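Local coordinates for beta-galactosidase (Bacillus circulans subsp. alkalophilus, PDB 3TTY), which hydrolyses beta-galactosides, releasing terminal galactose, probably at an active site in its TIM-barrel domain, at residues 520-532 with 536-548. Numbering follows the deposited sequence.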
ATOM      1  N   LEU A 520      10.859 -15.385 -15.767  1.00 24.84           N
ATOM      2  CA  LEU A 520      11.671 -14.231 -16.155  1.00 27.58           C
ATOM      3  C   LEU A 520      11.429 -13.035 -15.231  1.00 27.94           C
ATOM      4  O   LEU A 520      10.285 -12.720 -14.882  1.00 25.56           O
ATOM      5  CB  LEU A 520      11.395 -13.836 -17.613  1.00 24.31           C
ATOM      6  CG  LEU A 520      11.624 -14.951 -18.643  1.00 29.89           C
ATOM      7  CD1 LEU A 520      11.548 -14.398 -20.055  1.00 26.24           C
ATOM      8  CD2 LEU A 520      12.955 -15.670 -18.400  1.00 26.23           C
ATOM      9  N   LEU A 521      12.509 -12.370 -14.835  1.00 27.28           N
ATOM     10  CA  LEU A 521      12.382 -11.127 -14.090  1.00 29.87           C
ATOM     11  C   LEU A 521      11.765 -10.077 -15.015  1.00 32.16           C
ATOM     12  O   LEU A 521      11.878 -10.191 -16.235  1.00 33.18           O
ATOM     13  CB  LEU A 521      13.747 -10.679 -13.563  1.00 35.26           C
ATOM     14  CG  LEU A 521      14.129 -11.138 -12.150  1.00 36.38           C
ATOM     15  CD1 LEU A 521      13.940 -12.640 -11.972  1.00 32.91           C
ATOM     16  CD2 LEU A 521      15.562 -10.735 -11.813  1.00 39.50           C
ATOM     17  N   PRO A 522      11.091  -9.062 -14.444  1.00 34.30           N
ATOM     18  CA  PRO A 522      10.418  -8.033 -15.257  1.00 36.11           C
ATOM     19  C   PRO A 522      11.359  -7.376 -16.277  1.00 33.35           C
ATOM     20  O   PRO A 522      12.500  -7.048 -15.948  1.00 34.35           O
ATOM     21  CB  PRO A 522       9.950  -7.004 -14.216  1.00 32.53           C
ATOM     22  CG  PRO A 522       9.873  -7.758 -12.928  1.00 29.43           C
ATOM     23  CD  PRO A 522      10.936  -8.823 -12.996  1.00 33.06           C
ATOM     24  N   GLY A 523      10.890  -7.212 -17.509  1.00 34.92           N
ATOM     25  CA  GLY A 523      11.708  -6.608 -18.548  1.00 37.22           C
ATOM     26  C   GLY A 523      12.704  -7.549 -19.215  1.00 41.55           C
ATOM     27  O   GLY A 523      13.468  -7.136 -20.090  1.00 41.81           O
ATOM     28  N   HIS A 524      12.717  -8.811 -18.801  1.00 34.84           N
ATOM     29  CA  HIS A 524      13.500  -9.814 -19.505  1.00 31.68           C
ATOM     30  C   HIS A 524      12.587 -10.582 -20.448  1.00 33.87           C
ATOM     31  O   HIS A 524      11.433 -10.866 -20.125  1.00 30.48           O
ATOM     32  CB  HIS A 524      14.173 -10.781 -18.539  1.00 33.75           C
ATOM     33  CG  HIS A 524      15.347 -10.199 -17.819  1.00 38.30           C
ATOM     34  ND1 HIS A 524      15.214  -9.329 -16.758  1.00 45.03           N
ATOM     35  CD2 HIS A 524      16.677 -10.366 -18.004  1.00 46.60           C
ATOM     36  CE1 HIS A 524      16.412  -8.983 -16.323  1.00 45.95           C
ATOM     37  NE2 HIS A 524      17.317  -9.596 -17.063  1.00 51.46           N
ATOM     38  N   GLN A 525      13.113 -10.905 -21.619  1.00 31.99           N
ATOM     39  CA  GLN A 525      12.370 -11.648 -22.613  1.00 30.34           C
ATOM     40  C   GLN A 525      13.282 -12.694 -23.219  1.00 29.63           C
ATOM     41  O   GLN A 525      14.480 -12.701 -22.962  1.00 25.41           O
ATOM     42  CB  GLN A 525      11.854 -10.706 -23.700  1.00 32.11           C
ATOM     43  CG  GLN A 525      10.936  -9.614 -23.170  1.00 42.28           C
ATOM     44  CD  GLN A 525      10.424  -8.684 -24.256  1.00 48.80           C
ATOM     45  OE1 GLN A 525       9.546  -7.857 -24.006  1.00 64.43           O
ATOM     46  NE2 GLN A 525      10.973  -8.807 -25.462  1.00 42.08           N
ATOM     47  N   ASN A 526      12.697 -13.586 -24.009  1.00 29.07           N
ATOM     48  CA  ASN A 526      13.450 -14.539 -24.809  1.00 30.32           C
ATOM     49  C   ASN A 526      12.936 -14.434 -26.242  1.00 27.36           C
ATOM     50  O   ASN A 526      12.180 -13.525 -26.579  1.00 33.49           O
ATOM     51  CB  ASN A 526      13.289 -15.974 -24.279  1.00 26.00           C
ATOM     52  CG  ASN A 526      14.464 -16.883 -24.656  1.00 29.31           C
ATOM     53  OD1 ASN A 526      14.679 -17.198 -25.829  1.00 26.77           O
ATOM     54  ND2 ASN A 526      15.214 -17.325 -23.650  1.00 26.67           N
ATOM     55  N   GLU A 527      13.326 -15.384 -27.071  1.00 24.20           N
ATOM     56  CA  GLU A 527      13.107 -15.284 -28.496  1.00 29.06           C
ATOM     57  C   GLU A 527      12.554 -16.607 -29.011  1.00 27.47           C
ATOM     58  O   GLU A 527      13.082 -17.679 -28.694  1.00 26.39           O
ATOM     59  CB  GLU A 527      14.437 -14.930 -29.175  1.00 27.54           C
ATOM     60  CG  GLU A 527      14.421 -14.761 -30.692  1.00 36.30           C
ATOM     61  CD  GLU A 527      15.834 -14.551 -31.268  1.00 46.10           C
ATOM     62  OE1 GLU A 527      15.985 -14.470 -32.513  1.00 41.76           O
ATOM     63  OE2 GLU A 527      16.796 -14.470 -30.467  1.00 42.25           O
ATOM     64  N   ILE A 528      11.464 -16.523 -29.767  1.00 25.54           N
ATOM     65  CA  ILE A 528      10.898 -17.667 -30.461  1.00 25.12           C
ATOM     66  C   ILE A 528      11.474 -17.667 -31.873  1.00 31.36           C
ATOM     67  O   ILE A 528      11.256 -16.727 -32.648  1.00 33.24           O
ATOM     68  CB  ILE A 528       9.366 -17.593 -30.499  1.00 23.65           C
ATOM     69  CG1 ILE A 528       8.801 -17.743 -29.090  1.00 26.96           C
ATOM     70  CG2 ILE A 528       8.788 -18.677 -31.385  1.00 23.11           C
ATOM     71  CD1 ILE A 528       7.341 -17.425 -28.999  1.00 21.74           C
ATOM     72  N   VAL A 529      12.247 -18.703 -32.185  1.00 30.29           N
ATOM     73  CA  VAL A 529      12.957 -18.795 -33.454  1.00 27.61           C
ATOM     74  C   VAL A 529      12.425 -19.940 -34.285  1.00 25.13           C
ATOM     75  O   VAL A 529      12.687 -21.096 -33.980  1.00 27.56           O
ATOM     76  CB  VAL A 529      14.447 -19.065 -33.237  1.00 30.72           C
ATOM     77  CG1 VAL A 529      15.177 -19.139 -34.585  1.00 28.95           C
ATOM     78  CG2 VAL A 529      15.054 -18.005 -32.331  1.00 29.86           C
ATOM     79  N   LEU A 530      11.686 -19.631 -35.344  1.00 24.46           N
ATOM     80  CA  LEU A 530      11.152 -20.686 -36.193  1.00 29.29           C
ATOM     81  C   LEU A 530      12.207 -21.526 -36.925  1.00 31.47           C
ATOM     82  O   LEU A 530      13.203 -21.008 -37.435  1.00 31.74           O
ATOM     83  CB  LEU A 530      10.104 -20.144 -37.153  1.00 26.08           C
ATOM     84  CG  LEU A 530       8.770 -20.160 -36.419  1.00 24.49           C
ATOM     85  CD1 LEU A 530       8.504 -18.809 -35.721  1.00 25.54           C
ATOM     86  CD2 LEU A 530       7.656 -20.557 -37.344  1.00 25.14           C
ATOM     87  N   ARG A 531      11.981 -22.833 -36.946  1.00 35.29           N
ATOM     88  CA  ARG A 531      12.909 -23.747 -37.598  1.00 38.82           C
ATOM     89  C   ARG A 531      12.938 -23.454 -39.087  1.00 38.88           C
ATOM     90  O   ARG A 531      14.000 -23.470 -39.713  1.00 33.38           O
ATOM     91  CB  ARG A 531      12.484 -25.189 -37.361  1.00 36.33           C
ATOM     92  CG  ARG A 531      12.733 -25.674 -35.952  1.00 41.46           C
ATOM     93  CD  ARG A 531      14.160 -26.134 -35.793  1.00 46.33           C
ATOM     94  NE  ARG A 531      14.252 -27.258 -34.868  1.00 47.22           N
ATOM     95  CZ  ARG A 531      13.883 -28.498 -35.165  1.00 49.54           C
ATOM     96  NH1 ARG A 531      13.382 -28.780 -36.366  1.00 47.98           N
ATOM     97  NH2 ARG A 531      14.011 -29.456 -34.257  1.00 45.36           N
ATOM     98  N   GLN A 532      11.760 -23.176 -39.639  1.00 36.99           N
ATOM     99  CA  GLN A 532      11.620 -22.816 -41.045  1.00 40.00           C
ATOM    100  C   GLN A 532      10.319 -22.058 -41.228  1.00 39.31           C
ATOM    101  O   GLN A 532       9.421 -22.143 -40.389  1.00 36.54           O
ATOM    102  CB  GLN A 532      11.633 -24.067 -41.927  1.00 34.01           C
ATOM    103  CG  GLN A 532      10.538 -25.063 -41.593  1.00 42.26           C
ATOM    104  CD  GLN A 532      10.831 -26.472 -42.107  1.00 54.46           C
ATOM    105  OE1 GLN A 532      11.955 -26.970 -41.992  1.00 57.09           O
ATOM    106  NE2 GLN A 532       9.816 -27.118 -42.677  1.00 54.04           N
ATOM    107  N   GLY A 536       2.026 -18.222 -41.833  1.00 33.62           N
ATOM    108  CA  GLY A 536       2.240 -16.841 -41.450  1.00 32.19           C
ATOM    109  C   GLY A 536       3.326 -16.633 -40.409  1.00 29.38           C
ATOM    110  O   GLY A 536       3.518 -15.519 -39.941  1.00 32.95           O
ATOM    111  N   LEU A 537       4.040 -17.690 -40.037  1.00 28.81           N
ATOM    112  CA  LEU A 537       5.075 -17.571 -38.996  1.00 31.07           C
ATOM    113  C   LEU A 537       6.474 -17.707 -39.605  1.00 33.44           C
ATOM    114  O   LEU A 537       6.742 -18.642 -40.361  1.00 31.78           O
ATOM    115  CB  LEU A 537       4.856 -18.629 -37.911  1.00 30.26           C
ATOM    116  CG  LEU A 537       4.516 -18.301 -36.445  1.00 35.02           C
ATOM    117  CD1 LEU A 537       3.722 -17.014 -36.275  1.00 23.46           C
ATOM    118  CD2 LEU A 537       3.788 -19.497 -35.779  1.00 22.28           C
ATOM    119  N   ARG A 538       7.368 -16.780 -39.271  1.00 38.11           N
ATOM    120  CA  ARG A 538       8.653 -16.696 -39.953  1.00 36.49           C
ATOM    121  C   ARG A 538       9.670 -15.853 -39.186  1.00 36.57           C
ATOM    122  O   ARG A 538       9.349 -14.782 -38.667  1.00 35.85           O
ATOM    123  CB  ARG A 538       8.422 -16.119 -41.349  1.00 48.37           C
ATOM    124  CG  ARG A 538       9.665 -15.798 -42.134  1.00 53.64           C
ATOM    125  CD  ARG A 538       9.297 -15.441 -43.575  1.00 66.68           C
ATOM    126  NE  ARG A 538       8.048 -14.683 -43.656  1.00 78.06           N
ATOM    127  CZ  ARG A 538       7.961 -13.361 -43.521  1.00 90.20           C
ATOM    128  NH1 ARG A 538       9.053 -12.639 -43.296  1.00 88.66           N
ATOM    129  NH2 ARG A 538       6.779 -12.760 -43.609  1.00 87.89           N
ATOM    130  N   GLY A 539      10.904 -16.338 -39.116  1.00 33.01           N
ATOM    131  CA  GLY A 539      11.954 -15.628 -38.404  1.00 32.31           C
ATOM    132  C   GLY A 539      11.788 -15.686 -36.895  1.00 32.36           C
ATOM    133  O   GLY A 539      11.436 -16.728 -36.344  1.00 33.01           O
ATOM    134  N   SER A 540      12.034 -14.557 -36.233  1.00 29.72           N
ATOM    135  CA  SER A 540      12.041 -14.483 -34.773  1.00 33.38           C
ATOM    136  C   SER A 540      10.878 -13.683 -34.208  1.00 32.10           C
ATOM    137  O   SER A 540      10.417 -12.724 -34.833  1.00 34.54           O
ATOM    138  CB  SER A 540      13.350 -13.856 -34.281  1.00 31.86           C
ATOM    139  OG  SER A 540      14.447 -14.709 -34.551  1.00 38.43           O
ATOM    140  N   TYR A 541      10.411 -14.081 -33.026  1.00 30.40           N
ATOM    141  CA  TYR A 541       9.435 -13.289 -32.269  1.00 27.19           C
ATOM    142  C   TYR A 541       9.889 -13.220 -30.813  1.00 26.58           C
ATOM    143  O   TYR A 541      10.774 -13.960 -30.403  1.00 22.53           O
ATOM    144  CB  TYR A 541       8.036 -13.901 -32.347  1.00 25.15           C
ATOM    145  CG  TYR A 541       7.518 -14.086 -33.752  1.00 29.35           C
ATOM    146  CD1 TYR A 541       6.704 -13.129 -34.353  1.00 27.81           C
ATOM    147  CD2 TYR A 541       7.848 -15.219 -34.485  1.00 28.26           C
ATOM    148  CE1 TYR A 541       6.234 -13.297 -35.646  1.00 29.81           C
ATOM    149  CE2 TYR A 541       7.379 -15.405 -35.771  1.00 28.27           C
ATOM    150  CZ  TYR A 541       6.576 -14.438 -36.351  1.00 33.99           C
ATOM    151  OH  TYR A 541       6.122 -14.622 -37.634  1.00 26.37           O
ATOM    152  N   SER A 542       9.299 -12.328 -30.029  1.00 23.14           N
ATOM    153  CA  SER A 542       9.662 -12.272 -28.618  1.00 29.17           C
ATOM    154  C   SER A 542       8.675 -13.073 -27.778  1.00 26.68           C
ATOM    155  O   SER A 542       7.521 -13.273 -28.178  1.00 23.33           O
ATOM    156  CB  SER A 542       9.744 -10.828 -28.129  1.00 27.08           C
ATOM    157  OG  SER A 542       8.540 -10.149 -28.413  1.00 39.27           O
ATOM    158  N   CYS A 543       9.137 -13.554 -26.627  1.00 21.35           N
ATOM    159  CA  CYS A 543       8.239 -14.197 -25.677  1.00 25.41           C
ATOM    160  C   CYS A 543       8.709 -13.858 -24.279  1.00 24.06           C
ATOM    161  O   CYS A 543       9.823 -13.381 -24.104  1.00 28.16           O
ATOM    162  CB  CYS A 543       8.206 -15.712 -25.882  1.00 21.88           C
ATOM    163  SG  CYS A 543       9.759 -16.538 -25.467  1.00 25.65           S
ATOM    164  N   GLY A 544       7.870 -14.105 -23.279  1.00 24.40           N
ATOM    165  CA  GLY A 544       8.198 -13.670 -21.936  1.00 27.29           C
ATOM    166  C   GLY A 544       7.414 -14.293 -20.797  1.00 25.43           C
ATOM    167  O   GLY A 544       6.666 -15.255 -20.975  1.00 24.46           O
ATOM    168  N   ILE A 545       7.613 -13.720 -19.614  1.00 28.34           N
ATOM    169  CA  ILE A 545       6.918 -14.127 -18.402  1.00 24.43           C
ATOM    170  C   ILE A 545       7.396 -15.482 -17.896  1.00 23.08           C
ATOM    171  O   ILE A 545       8.126 -15.544 -16.909  1.00 21.75           O
ATOM    172  CB  ILE A 545       5.400 -14.085 -18.572  1.00 23.25           C
ATOM    173  CG1 ILE A 545       4.985 -12.741 -19.175  1.00 22.32           C
ATOM    174  CG2 ILE A 545       4.718 -14.288 -17.224  1.00 24.66           C
ATOM    175  CD1 ILE A 545       3.479 -12.493 -19.169  1.00 21.15           C
ATOM    176  N   LEU A 546       7.003 -16.563 -18.560  1.00 22.65           N
ATOM    177  CA  LEU A 546       7.507 -17.883 -18.179  1.00 20.57           C
ATOM    178  C   LEU A 546       8.017 -18.653 -19.384  1.00 17.10           C
ATOM    179  O   LEU A 546       7.468 -18.547 -20.468  1.00 19.97           O
ATOM    180  CB  LEU A 546       6.430 -18.697 -17.447  1.00 20.99           C
ATOM    181  CG  LEU A 546       6.106 -18.276 -16.008  1.00 21.48           C
ATOM    182  CD1 LEU A 546       4.626 -18.486 -15.682  1.00 21.78           C
ATOM    183  CD2 LEU A 546       6.990 -18.995 -15.003  1.00 19.89           C
ATOM    184  N   CYS A 547       9.065 -19.440 -19.184  1.00 18.85           N
ATOM    185  CA  CYS A 547       9.600 -20.283 -20.245  1.00 21.36           C
ATOM    186  C   CYS A 547       9.645 -21.725 -19.775  1.00 23.65           C
ATOM    187  O   CYS A 547      10.401 -22.064 -18.864  1.00 19.77           O
ATOM    188  CB  CYS A 547      11.003 -19.829 -20.655  1.00 22.30           C
ATOM    189  SG  CYS A 547      11.086 -18.207 -21.482  1.00 26.53           S
ATOM    190  N   ASP A 548       8.826 -22.570 -20.391  1.00 17.81           N
ATOM    191  CA  ASP A 548       8.888 -24.004 -20.134  1.00 23.01           C
ATOM    192  C   ASP A 548      10.082 -24.612 -20.862  1.00 21.35           C
ATOM    193  O   ASP A 548      10.274 -24.361 -22.048  1.00 25.72           O
ATOM    194  CB  ASP A 548       7.605 -24.675 -20.622  1.00 20.35           C
ATOM    195  CG  ASP A 548       6.875 -25.407 -19.517  1.00 25.58           C
ATOM    196  OD1 ASP A 548       7.470 -25.564 -18.423  1.00 26.46           O
ATOM    197  OD2 ASP A 548       5.721 -25.833 -19.747  1.00 22.15           O
TER
HETATM  198  O   HOH W   1       7.879 -14.107 -14.562  1.00 22.04           O
HETATM  199  O   HOH W   2       8.924 -11.195 -19.140  1.00 25.24           O
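Asn526 and Cys543 exchange two backbone hydrogen bonds, and Ile528 and Tyr541, two residues along on each strand, do the same. These pairs make strands 525-530 and 540-544 an antiparallel beta hairpin. Toward the connecting loop, Leu530 N donates to Gly539 O (3.1 Å). Beyond the other end, Leu520 N donates to Ile545 O. One water bridges the carbonyl oxygens of these two residues, and a second joins His524 O to Ile545 N.

Among side chains, one polar bond crosses the hairpin. Ser540 OG donates to Glu527 OE1 (2.6 Å), which accepts with its anti lone pair. Glu527 CG lies anti to the backbone N (chi1 -179°), and the extended chain carries the carboxylate diagonally to Ser540. A leucine at Glu527 would probably leave the Ser540 hydroxyl without this acceptor and free to turn. Asn526 OD1 accepts from Glu527 N and from Gly562 N.

On the face away from Glu527 and Ser540, Ile528 CD1 rests on Cys543 CB (3.7 Å). Nearer the connecting loop, Leu530 CD1 meets the edge of the Tyr541 ring at CE2 (3.6 Å), while its CD2 presses on Leu537 CB. Tyr541 OH accepts from Arg538 N (3.0 Å), tying the ring to the loop before its strand.

The hairpin belongs to the mixed sheet of the trimerisation domain. Strand 556-561 flanks 525-530, and strand 587-589 flanks 540-544; Ile528 touches Ala559 and Pro589. At Ile545 the chain turns a corner into strand 546-552, which pairs with strand 512-519.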